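Local coordinates for beta-galactosidase (PDB 4MAD), which probably hydrolyses terminal non-reducing beta-D-galactose residues of beta-D-galactosides, as a family 35 glycoside hydrolase built round a (beta/alpha)8 barrel, at residues S207-G212 with F231-Q236; V221-R226 with E273-Q278; E139-Y144 with Q183-G188; S16-D21 with I31-G36. All blocks are in the same frame, centred on the assembly; numbering follows the deposited sequence.

How the interactions relate
All four contacts lie in the (beta/alpha)8 barrel domain, with the short N-terminal sheet joined to it in interaction 4. Interactions 1 and 2, centres 15 Å apart, touch where Phe231 CE1 lies 4.2 Å from Phe223 CE2. Interaction 2 also meets interaction 4, 17 Å away between centres, through the probable hydrogen bond, 3.0 Å, from Arg32 NH1 to Leu276 O. Interaction 3, between two other barrel helices, stays separate, its nearest atoms about 8 Å from interaction 1. Interaction 2 comes nearest the predicted catalytic pair: the side chain of Phe223 is about 8 Å from those of both Glu247, the nucleophile, and Glu171, the proton donor, and Asn222 ND2 is hydrogen-bonded to Glu171.

Interaction 1: residues S207-G212 with F231-Q236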
# COMPACT_ATOMS: atom_id res chain seq x y z
N SER A 207 -24.10 -8.29 10.08
CA SER A 207 -23.55 -7.12 10.74
C SER A 207 -23.00 -6.16 9.70
O SER A 207 -23.14 -5.00 9.81
CB SER A 207 -22.46 -7.50 11.71
OG SER A 207 -21.33 -7.97 11.05
N MET A 208 -22.29 -6.69 8.72
CA MET A 208 -21.69 -5.83 7.72
C MET A 208 -22.68 -5.11 6.81
O MET A 208 -22.53 -4.00 6.48
CB MET A 208 -20.67 -6.61 6.90
CG MET A 208 -19.59 -7.18 7.76
SD MET A 208 -18.62 -8.34 6.81
CE MET A 208 -17.26 -8.62 7.92
N LEU A 209 -23.66 -5.84 6.36
CA LEU A 209 -24.71 -5.27 5.57
C LEU A 209 -25.55 -4.25 6.35
O LEU A 209 -25.92 -3.25 5.84
CB LEU A 209 -25.59 -6.35 4.99
CG LEU A 209 -24.86 -7.31 4.09
CD1 LEU A 209 -25.67 -8.50 3.86
CD2 LEU A 209 -24.64 -6.60 2.79
N SER A 210 -25.86 -4.56 7.59
CA SER A 210 -26.60 -3.57 8.36
C SER A 210 -25.79 -2.30 8.57
O SER A 210 -26.29 -1.23 8.47
CB SER A 210 -27.08 -4.10 9.72
OG SER A 210 -27.85 -5.24 9.60
N GLY A 211 -24.54 -2.44 8.91
CA GLY A 211 -23.70 -1.29 9.12
C GLY A 211 -23.33 -0.46 7.93
O GLY A 211 -23.17 0.71 8.01
N GLY A 212 -23.07 -1.15 6.83
CA GLY A 212 -22.56 -0.50 5.65
C GLY A 212 -23.46 -0.03 4.52
O GLY A 212 -23.02 0.70 3.72
N PHE A 231 -24.44 -14.27 -2.27
CA PHE A 231 -25.56 -13.60 -2.94
C PHE A 231 -26.90 -13.78 -2.21
O PHE A 231 -27.72 -12.91 -2.20
CB PHE A 231 -25.63 -13.99 -4.39
CG PHE A 231 -24.54 -13.42 -5.24
CD1 PHE A 231 -24.01 -12.17 -5.02
CD2 PHE A 231 -24.08 -14.13 -6.30
CE1 PHE A 231 -23.06 -11.67 -5.86
CE2 PHE A 231 -23.15 -13.63 -7.12
CZ PHE A 231 -22.63 -12.41 -6.91
N ALA A 232 -27.07 -14.93 -1.59
CA ALA A 232 -28.26 -15.18 -0.83
C ALA A 232 -28.38 -14.23 0.34
O ALA A 232 -29.42 -13.73 0.58
CB ALA A 232 -28.30 -16.55 -0.38
N GLN A 233 -27.29 -14.01 1.05
CA GLN A 233 -27.27 -13.06 2.14
C GLN A 233 -27.59 -11.68 1.67
O GLN A 233 -28.38 -11.04 2.25
CB GLN A 233 -25.92 -13.03 2.82
CG GLN A 233 -25.88 -13.83 4.00
CD GLN A 233 -26.76 -13.29 5.10
OE1 GLN A 233 -27.57 -12.43 4.91
NE2 GLN A 233 -26.59 -13.79 6.20
N LEU A 234 -26.99 -11.29 0.57
CA LEU A 234 -27.25 -10.01 -0.03
C LEU A 234 -28.71 -9.87 -0.40
O LEU A 234 -29.31 -8.90 -0.09
CB LEU A 234 -26.41 -9.81 -1.27
CG LEU A 234 -26.66 -8.60 -2.16
CD1 LEU A 234 -26.56 -7.39 -1.37
CD2 LEU A 234 -25.81 -8.53 -3.32
N LYS A 235 -29.30 -10.91 -0.96
CA LYS A 235 -30.70 -10.86 -1.33
C LYS A 235 -31.71 -10.68 -0.18
O LYS A 235 -32.80 -10.23 -0.39
CB LYS A 235 -31.06 -12.02 -2.24
CG LYS A 235 -30.51 -11.82 -3.61
CD LYS A 235 -31.12 -12.72 -4.59
CE LYS A 235 -30.27 -13.86 -4.77
NZ LYS A 235 -30.89 -14.94 -5.50
N GLN A 236 -31.31 -11.01 1.03
CA GLN A 236 -32.09 -10.68 2.19
C GLN A 236 -32.25 -9.22 2.43
O GLN A 236 -33.21 -8.81 3.00
CB GLN A 236 -31.59 -11.36 3.42
CG GLN A 236 -31.51 -12.76 3.22
CD GLN A 236 -32.00 -13.47 4.35
OE1 GLN A 236 -31.34 -13.56 5.34
NE2 GLN A 236 -33.20 -13.97 4.24
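The side-chain amide of Gln233 and the backbone carbonyl of the same residue are the flat groups that meet Leu209. The amide is approached at its oxygen, with OE1 of Gln233 4.5 Å from CD1 of Leu209. The carbonyl comes closer, Gln233 O standing 4.0 Å from Leu209 CD1. Leu209 points at the facing helix, and its CG, anti to the carbonyl carbon (chi1 -61°), carries CD1 toward Gln233 and Leu234. There Leu209 CD1 also lies 4.5 Å from Leu234 CA, while the Leu234 side chain turns off to pack on Glu219 and Val221 of barrel strand 218-223. Leu209 reaches Glu219 as well, and touches Tyr237 at the far end of the second helix. Helices 206-212 and 227-237 are successive outer helices of the (beta/alpha)8 barrel, flanking strand 218-223 in the chain. Their backbones approach to 7.8 Å between Leu209 CA and Leu234 CA. One terminal methyl of a leucine, CD1, set against one backbone carbonyl oxygen and, more loosely, an amide oxygen and Leu234 CA, accounts for most of a modest 96 Å² buried. Between these segments the contact is van der Waals and non-directional, and it probably constrains the helices by shape alone and only weakly.

Interaction 2: residues V221-R226 with E273-Q278; sequences VNFGSR and EEILKQ
Phe223 places its CG between backbone N and carbonyl carbon (chi1 62°), a rotamer that turns the ring toward helix 265-276. Ile275 answers from the opposite direction: CG1 lies anti to its carbonyl carbon (chi1 -68°) and the extended branch brings CD1 within 3.9 Å of Phe223 CE1. Behind it, Ile275 CG1 is 4.0 Å from Phe223 CZ. Val221 CG2 adjoins the ring edge, in its plane, and Ala230 and Cys245 add further apolar contacts to Phe223. This is the wall of the (beta/alpha)8 barrel, strand 218-223 packing outward on a helix that follows the next strand, 244-249. One residue before Phe223, Asn222 donates through ND2 to the predicted proton donor Glu171. The polar side of the contact belongs to Glu274. Its chain, extended beyond CG, carries the carboxylate to the start of helix 227-237, where OE2 accepts a hydrogen bond from Glu228 N and OE1 a weak one from Ala227 N. Arg226 occupies the N-cap position of that helix, with its CA 3.7 Å from Glu274 OE1. The charged ends stay apart, Arg226 NE lying 6.5 Å from Glu274 OE2.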
# COMPACT_ATOMS: atom_id res chain seq x y z
N VAL A 221 -21.35 -7.11 -2.69
CA VAL A 221 -20.54 -7.82 -1.73
C VAL A 221 -19.19 -8.28 -2.27
O VAL A 221 -19.03 -8.41 -3.47
CB VAL A 221 -21.29 -9.06 -1.20
CG1 VAL A 221 -22.53 -8.63 -0.43
CG2 VAL A 221 -21.66 -9.99 -2.34
N ASN A 222 -18.36 -8.55 -1.26
CA ASN A 222 -17.01 -8.95 -1.48
C ASN A 222 -16.73 -10.31 -0.89
O ASN A 222 -17.10 -10.56 0.19
CB ASN A 222 -16.11 -7.92 -0.82
CG ASN A 222 -16.31 -6.54 -1.37
OD1 ASN A 222 -16.75 -6.38 -2.46
ND2 ASN A 222 -15.89 -5.55 -0.61
N PHE A 223 -16.06 -11.16 -1.63
CA PHE A 223 -15.80 -12.47 -1.14
C PHE A 223 -14.77 -13.26 -1.94
O PHE A 223 -14.42 -12.92 -3.01
CB PHE A 223 -17.08 -13.25 -1.01
CG PHE A 223 -17.82 -13.46 -2.30
CD1 PHE A 223 -17.43 -14.41 -3.19
CD2 PHE A 223 -18.95 -12.74 -2.61
CE1 PHE A 223 -18.12 -14.61 -4.34
CE2 PHE A 223 -19.63 -12.93 -3.77
CZ PHE A 223 -19.23 -13.86 -4.62
N GLY A 224 -14.28 -14.31 -1.33
CA GLY A 224 -13.36 -15.18 -1.98
C GLY A 224 -13.91 -16.53 -2.43
O GLY A 224 -13.37 -17.17 -3.30
N SER A 225 -14.99 -16.95 -1.81
CA SER A 225 -15.63 -18.20 -2.14
C SER A 225 -17.12 -18.23 -1.76
O SER A 225 -17.58 -17.33 -1.10
CB SER A 225 -14.87 -19.36 -1.55
OG SER A 225 -15.16 -19.48 -0.20
N ARG A 226 -17.83 -19.28 -2.14
CA ARG A 226 -19.24 -19.43 -1.77
C ARG A 226 -20.19 -18.32 -2.20
O ARG A 226 -20.84 -17.72 -1.42
CB ARG A 226 -19.38 -19.76 -0.28
CG ARG A 226 -18.45 -20.83 0.14
CD ARG A 226 -18.83 -21.69 1.25
NE ARG A 226 -20.25 -21.73 1.53
CZ ARG A 226 -20.75 -22.13 2.70
NH1 ARG A 226 -19.95 -22.56 3.67
NH2 ARG A 226 -22.05 -22.10 2.88
N GLU A 273 -17.41 -19.33 -12.00
CA GLU A 273 -18.57 -19.94 -12.63
C GLU A 273 -19.77 -19.81 -11.72
O GLU A 273 -20.84 -19.52 -12.15
CB GLU A 273 -18.34 -21.41 -12.95
CG GLU A 273 -17.44 -21.65 -14.09
CD GLU A 273 -18.19 -21.67 -15.41
OE1 GLU A 273 -19.37 -21.37 -15.41
OE2 GLU A 273 -17.60 -21.99 -16.42
N GLU A 274 -19.54 -19.97 -10.43
CA GLU A 274 -20.62 -19.87 -9.47
C GLU A 274 -21.20 -18.49 -9.57
O GLU A 274 -22.35 -18.31 -9.46
CB GLU A 274 -20.11 -20.15 -8.05
CG GLU A 274 -21.11 -20.73 -7.12
CD GLU A 274 -20.64 -20.78 -5.64
OE1 GLU A 274 -19.49 -20.46 -5.34
OE2 GLU A 274 -21.47 -21.13 -4.81
N ILE A 275 -20.34 -17.51 -9.70
CA ILE A 275 -20.80 -16.16 -9.78
C ILE A 275 -21.57 -15.92 -11.06
O ILE A 275 -22.61 -15.36 -11.04
CB ILE A 275 -19.63 -15.17 -9.75
CG1 ILE A 275 -18.98 -15.20 -8.38
CG2 ILE A 275 -20.07 -13.81 -10.14
CD1 ILE A 275 -17.78 -14.35 -8.23
N LEU A 276 -20.98 -16.31 -12.16
CA LEU A 276 -21.51 -15.98 -13.47
C LEU A 276 -22.87 -16.65 -13.75
O LEU A 276 -23.70 -16.08 -14.39
CB LEU A 276 -20.46 -16.27 -14.54
CG LEU A 276 -19.13 -15.54 -14.45
CD1 LEU A 276 -18.19 -15.99 -15.52
CD2 LEU A 276 -19.41 -14.09 -14.60
N LYS A 277 -23.02 -17.86 -13.27
CA LYS A 277 -24.21 -18.68 -13.49
C LYS A 277 -25.42 -18.05 -12.81
O LYS A 277 -26.50 -18.30 -13.15
CB LYS A 277 -24.00 -20.11 -13.03
CG LYS A 277 -23.10 -20.97 -13.92
CD LYS A 277 -23.50 -22.43 -13.85
CE LYS A 277 -22.62 -23.37 -14.65
NZ LYS A 277 -21.26 -23.35 -14.13
N GLN A 278 -25.17 -17.21 -11.84
CA GLN A 278 -26.21 -16.51 -11.09
C GLN A 278 -26.49 -15.16 -11.72
O GLN A 278 -27.13 -14.35 -11.15
CB GLN A 278 -25.87 -16.32 -9.62
CG GLN A 278 -25.88 -17.53 -8.84
CD GLN A 278 -25.44 -17.30 -7.42
OE1 GLN A 278 -24.30 -17.39 -7.13
NE2 GLN A 278 -26.34 -16.95 -6.58

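Interaction 3: residues E139-Y144 with Q183-G188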
# COMPACT_ATOMS: atom_id res chain seq x y z
N GLU A 139 -14.31 17.79 7.60
CA GLU A 139 -13.76 18.98 7.02
C GLU A 139 -12.58 18.64 6.13
O GLU A 139 -12.40 19.22 5.14
CB GLU A 139 -13.27 19.92 8.10
CG GLU A 139 -14.37 20.56 8.90
CD GLU A 139 -13.90 21.70 9.80
OE1 GLU A 139 -12.70 21.99 9.85
OE2 GLU A 139 -14.77 22.31 10.47
N LYS A 140 -11.75 17.73 6.58
CA LYS A 140 -10.62 17.28 5.79
C LYS A 140 -11.05 16.54 4.52
O LYS A 140 -10.56 16.76 3.48
CB LYS A 140 -9.67 16.41 6.64
CG LYS A 140 -9.15 17.06 7.89
CD LYS A 140 -8.68 18.44 7.71
CE LYS A 140 -7.99 18.95 8.97
NZ LYS A 140 -7.80 20.36 8.97
N VAL A 141 -12.02 15.66 4.66
CA VAL A 141 -12.52 14.90 3.55
C VAL A 141 -13.11 15.85 2.47
O VAL A 141 -12.97 15.65 1.33
CB VAL A 141 -13.60 13.95 4.02
CG1 VAL A 141 -14.33 13.32 2.93
CG2 VAL A 141 -13.05 12.93 4.96
N ASP A 142 -13.81 16.86 2.94
CA ASP A 142 -14.49 17.76 2.07
C ASP A 142 -13.51 18.54 1.24
O ASP A 142 -13.70 18.78 0.07
CB ASP A 142 -15.43 18.69 2.85
CG ASP A 142 -16.82 18.11 3.05
OD1 ASP A 142 -17.22 17.23 2.31
OD2 ASP A 142 -17.52 18.53 3.96
N ALA A 143 -12.46 18.98 1.87
CA ALA A 143 -11.47 19.76 1.19
C ALA A 143 -10.76 18.94 0.16
O ALA A 143 -10.51 19.40 -0.92
CB ALA A 143 -10.54 20.33 2.12
N TYR A 144 -10.43 17.73 0.52
CA TYR A 144 -9.78 16.83 -0.40
C TYR A 144 -10.67 16.46 -1.55
O TYR A 144 -10.29 16.53 -2.64
CB TYR A 144 -9.33 15.58 0.34
CG TYR A 144 -8.99 14.42 -0.52
CD1 TYR A 144 -8.11 14.54 -1.54
CD2 TYR A 144 -9.53 13.20 -0.28
CE1 TYR A 144 -7.81 13.47 -2.35
CE2 TYR A 144 -9.27 12.14 -1.09
CZ TYR A 144 -8.39 12.25 -2.10
OH TYR A 144 -8.11 11.18 -2.86
N GLN A 183 -24.52 8.87 5.01
CA GLN A 183 -25.41 9.76 4.32
C GLN A 183 -24.74 11.03 3.93
O GLN A 183 -24.94 11.52 2.88
CB GLN A 183 -26.71 9.98 5.10
CG GLN A 183 -27.52 8.73 5.19
CD GLN A 183 -28.88 8.90 5.75
OE1 GLN A 183 -29.37 9.97 5.82
NE2 GLN A 183 -29.47 7.83 6.20
N TYR A 184 -23.92 11.56 4.80
CA TYR A 184 -23.22 12.74 4.46
C TYR A 184 -22.25 12.49 3.30
O TYR A 184 -22.09 13.28 2.41
CB TYR A 184 -22.46 13.22 5.66
CG TYR A 184 -21.77 14.50 5.41
CD1 TYR A 184 -22.40 15.69 5.64
CD2 TYR A 184 -20.50 14.53 4.92
CE1 TYR A 184 -21.79 16.86 5.41
CE2 TYR A 184 -19.87 15.71 4.70
CZ TYR A 184 -20.52 16.89 4.94
OH TYR A 184 -19.92 18.09 4.71
N LEU A 185 -21.58 11.37 3.36
CA LEU A 185 -20.66 10.96 2.30
C LEU A 185 -21.37 10.76 0.96
O LEU A 185 -20.93 11.24 -0.03
CB LEU A 185 -19.96 9.68 2.68
CG LEU A 185 -18.56 9.50 2.22
CD1 LEU A 185 -17.75 10.72 2.48
CD2 LEU A 185 -17.92 8.32 2.89
N ARG A 186 -22.51 10.11 1.00
CA ARG A 186 -23.26 9.86 -0.21
C ARG A 186 -23.67 11.16 -0.88
O ARG A 186 -23.56 11.36 -2.04
CB ARG A 186 -24.50 9.10 0.18
CG ARG A 186 -25.58 8.94 -0.86
CD ARG A 186 -26.90 8.68 -0.22
NE ARG A 186 -27.44 9.81 0.54
CZ ARG A 186 -28.45 9.74 1.39
NH1 ARG A 186 -29.08 8.61 1.58
NH2 ARG A 186 -28.85 10.79 2.03
N ASP A 187 -24.17 12.04 -0.05
CA ASP A 187 -24.60 13.34 -0.50
C ASP A 187 -23.46 14.18 -1.01
O ASP A 187 -23.58 14.89 -1.98
CB ASP A 187 -25.37 14.08 0.58
CG ASP A 187 -26.69 13.42 0.91
OD1 ASP A 187 -27.15 12.54 0.20
OD2 ASP A 187 -27.25 13.80 1.92
N GLY A 188 -22.34 14.10 -0.31
CA GLY A 188 -21.17 14.80 -0.71
C GLY A 188 -20.60 14.35 -2.04
O GLY A 188 -20.21 15.16 -2.82
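One hydrogen bond links segments 139-144 and 183-188: Tyr184 OH donates to Asp142 OD2 over 2.6 Å. Tyr184 holds CG anti to its backbone N (chi1 -176°), which sends the phenol across to the opposite helix, and Asp142 comes to meet it from the other direction. OD2 receives the hydroxyl on its syn lone pair, the side of OD1, and lies in the plane of the tyrosine ring at its edge. The carboxylate is nevertheless twisted, its plane 45° from that of the ring. The second oxygen, OD1, has a long, weak ion pair with Arg192, further along the helix that carries Tyr184.

The apolar part is looser. Val141 CG1 meets Leu185 CD1 at 4.3 Å, with Trp69 packed on Val141 and Glu169 touching Leu185. Close backbone approach occurs at glycine, where Gly188 CA comes to 7.8 Å from Asp142 CA. These helices, 135-152 and 179-192, are consecutive on the outside of the (beta/alpha)8 barrel, the strand 163-167 lying between them in the chain.

Ionic pairing also occurs within the segment 183-188. Arg186 NE donates to Asp187 OD1 at 2.8 Å, in the guanidinium plane but from above the carboxylate plane, and Gln183 CG lies above one guanidinium face, toward its rim. Arg186 NH1 reaches on to the carbonyl of Glu215.

A phenol given to a carboxylate makes a short bond that is probably strengthened by the aspartate charge, and it adds a directional tie to a contact whose methyl packing alone is slight.

Interaction 4: residues S16-D21 with I31-G36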
# COMPACT_ATOMS: atom_id res chain seq x y z
N SER A 16 -23.67 8.33 -22.05
CA SER A 16 -23.87 7.02 -21.46
C SER A 16 -24.17 7.08 -19.97
O SER A 16 -23.64 7.92 -19.29
CB SER A 16 -22.66 6.17 -21.67
OG SER A 16 -22.53 5.90 -23.02
N GLN A 17 -25.05 6.23 -19.50
CA GLN A 17 -25.32 6.12 -18.07
C GLN A 17 -25.53 4.68 -17.66
O GLN A 17 -26.33 4.01 -18.24
CB GLN A 17 -26.56 6.89 -17.70
CG GLN A 17 -26.98 6.69 -16.27
CD GLN A 17 -28.23 7.44 -15.87
OE1 GLN A 17 -28.91 7.99 -16.67
NE2 GLN A 17 -28.49 7.47 -14.62
N LEU A 18 -24.85 4.22 -16.62
CA LEU A 18 -25.12 2.91 -16.07
C LEU A 18 -26.24 2.98 -15.08
O LEU A 18 -26.17 3.72 -14.17
CB LEU A 18 -23.89 2.36 -15.35
CG LEU A 18 -24.03 0.97 -14.75
CD1 LEU A 18 -24.07 -0.10 -15.81
CD2 LEU A 18 -22.97 0.67 -13.74
N THR A 19 -27.24 2.16 -15.29
CA THR A 19 -28.37 2.07 -14.37
C THR A 19 -28.73 0.62 -14.20
O THR A 19 -28.07 -0.22 -14.69
CB THR A 19 -29.62 2.79 -14.87
OG1 THR A 19 -30.09 2.14 -16.03
CG2 THR A 19 -29.32 4.17 -15.21
N TYR A 20 -29.74 0.36 -13.41
CA TYR A 20 -30.24 -0.98 -13.33
C TYR A 20 -31.65 -1.18 -12.89
O TYR A 20 -32.14 -0.49 -12.05
CB TYR A 20 -29.52 -1.79 -12.23
CG TYR A 20 -29.69 -1.30 -10.84
CD1 TYR A 20 -30.71 -1.76 -10.03
CD2 TYR A 20 -28.84 -0.38 -10.33
CE1 TYR A 20 -30.84 -1.31 -8.76
CE2 TYR A 20 -28.99 0.10 -9.09
CZ TYR A 20 -29.99 -0.37 -8.30
OH TYR A 20 -30.12 0.09 -7.09
N ASP A 21 -32.27 -2.18 -13.47
CA ASP A 21 -33.50 -2.57 -12.89
C ASP A 21 -33.77 -3.95 -12.31
O ASP A 21 -34.06 -4.10 -11.16
CB ASP A 21 -34.64 -2.57 -13.86
CG ASP A 21 -34.29 -3.16 -15.15
OD1 ASP A 21 -33.80 -4.29 -15.20
OD2 ASP A 21 -34.53 -2.48 -16.14
N ILE A 31 -26.00 -5.21 -19.72
CA ILE A 31 -24.58 -5.43 -19.64
C ILE A 31 -24.25 -6.28 -18.41
O ILE A 31 -24.87 -6.17 -17.40
CB ILE A 31 -23.83 -4.13 -19.52
CG1 ILE A 31 -22.33 -4.36 -19.58
CG2 ILE A 31 -24.20 -3.41 -18.30
CD1 ILE A 31 -21.58 -3.26 -20.09
N ARG A 32 -23.25 -7.11 -18.51
CA ARG A 32 -22.72 -7.74 -17.33
C ARG A 32 -21.36 -7.07 -17.11
O ARG A 32 -20.59 -7.05 -17.98
CB ARG A 32 -22.53 -9.22 -17.55
CG ARG A 32 -22.16 -9.94 -16.33
CD ARG A 32 -21.43 -11.16 -16.63
NE ARG A 32 -22.22 -12.17 -17.28
CZ ARG A 32 -22.81 -13.20 -16.68
NH1 ARG A 32 -22.73 -13.40 -15.38
NH2 ARG A 32 -23.46 -14.06 -17.42
N LEU A 33 -21.11 -6.52 -15.95
CA LEU A 33 -19.82 -5.91 -15.70
C LEU A 33 -18.82 -6.98 -15.36
O LEU A 33 -18.99 -7.73 -14.41
CB LEU A 33 -19.88 -4.84 -14.62
CG LEU A 33 -20.88 -3.75 -14.95
CD1 LEU A 33 -21.23 -2.94 -13.81
CD2 LEU A 33 -20.39 -2.89 -16.03
N LEU A 34 -17.79 -7.03 -16.17
CA LEU A 34 -16.68 -7.86 -15.90
C LEU A 34 -15.54 -6.90 -15.70
O LEU A 34 -15.03 -6.43 -16.68
CB LEU A 34 -16.40 -8.74 -17.11
CG LEU A 34 -17.45 -9.81 -17.41
CD1 LEU A 34 -17.08 -10.57 -18.59
CD2 LEU A 34 -17.58 -10.71 -16.26
N SER A 35 -15.12 -6.71 -14.46
CA SER A 35 -14.16 -5.71 -14.10
C SER A 35 -12.92 -6.29 -13.46
O SER A 35 -12.96 -7.28 -12.80
CB SER A 35 -14.81 -4.65 -13.19
OG SER A 35 -13.93 -3.76 -12.61
N GLY A 36 -11.84 -5.59 -13.67
CA GLY A 36 -10.58 -5.98 -13.12
C GLY A 36 -10.01 -4.86 -12.29
O GLY A 36 -9.94 -3.79 -12.70
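Between Ile31 and Leu33, the two residues that touch Leu18, Arg32 sends its side chain the other way, and its NH1 is gripped by two backbone carbonyls, those of Leu276 and Gly280. Leu33 is tied to the same neighbourhood, its backbone N bonded to Ser281 OG, while Asn61 bonds to Arg32 O and Leu34 N. These bonds tie the start of strand 34-38 to its barrel neighbours, strand 281-284 and the loop before strand 62-66, while Ile31 and Leu33 turn to the N-terminal strand.

Leu18 makes the contact with both of its methyls. CG anti to the backbone N (chi1 -179°) extends the side chain toward the segment 31-36, where the fork divides its work. CD2 of Leu18 meets Leu33 CD1 at 4.0 Å, the two leucines reaching toward each other tip to tip. CD1 of Leu18 instead lies 4.1 Å from Ile31 CG2, and here the two side chains cross at about a right angle. Phe24 touches Leu18, Ile31 and Leu33 alike and joins the apolar cluster. Leu18 and Leu33 are buried, and 98 Å² of surface, both sides summed, is buried between the segments.

The backbones remain well apart, 9.1 Å between Leu18 CA and Ile31 CA, consistent with strand 24-26, which lies between strands 18-20 and 29-30. This three-stranded antiparallel meander leads directly into strand 34-38, the first of the parallel barrel. Leu18 of the meander packs on Ile31 and Leu33, which lead into the N-terminal end of strand 34-38, the end opposite the catalytic mouth in a (beta/alpha)8 barrel.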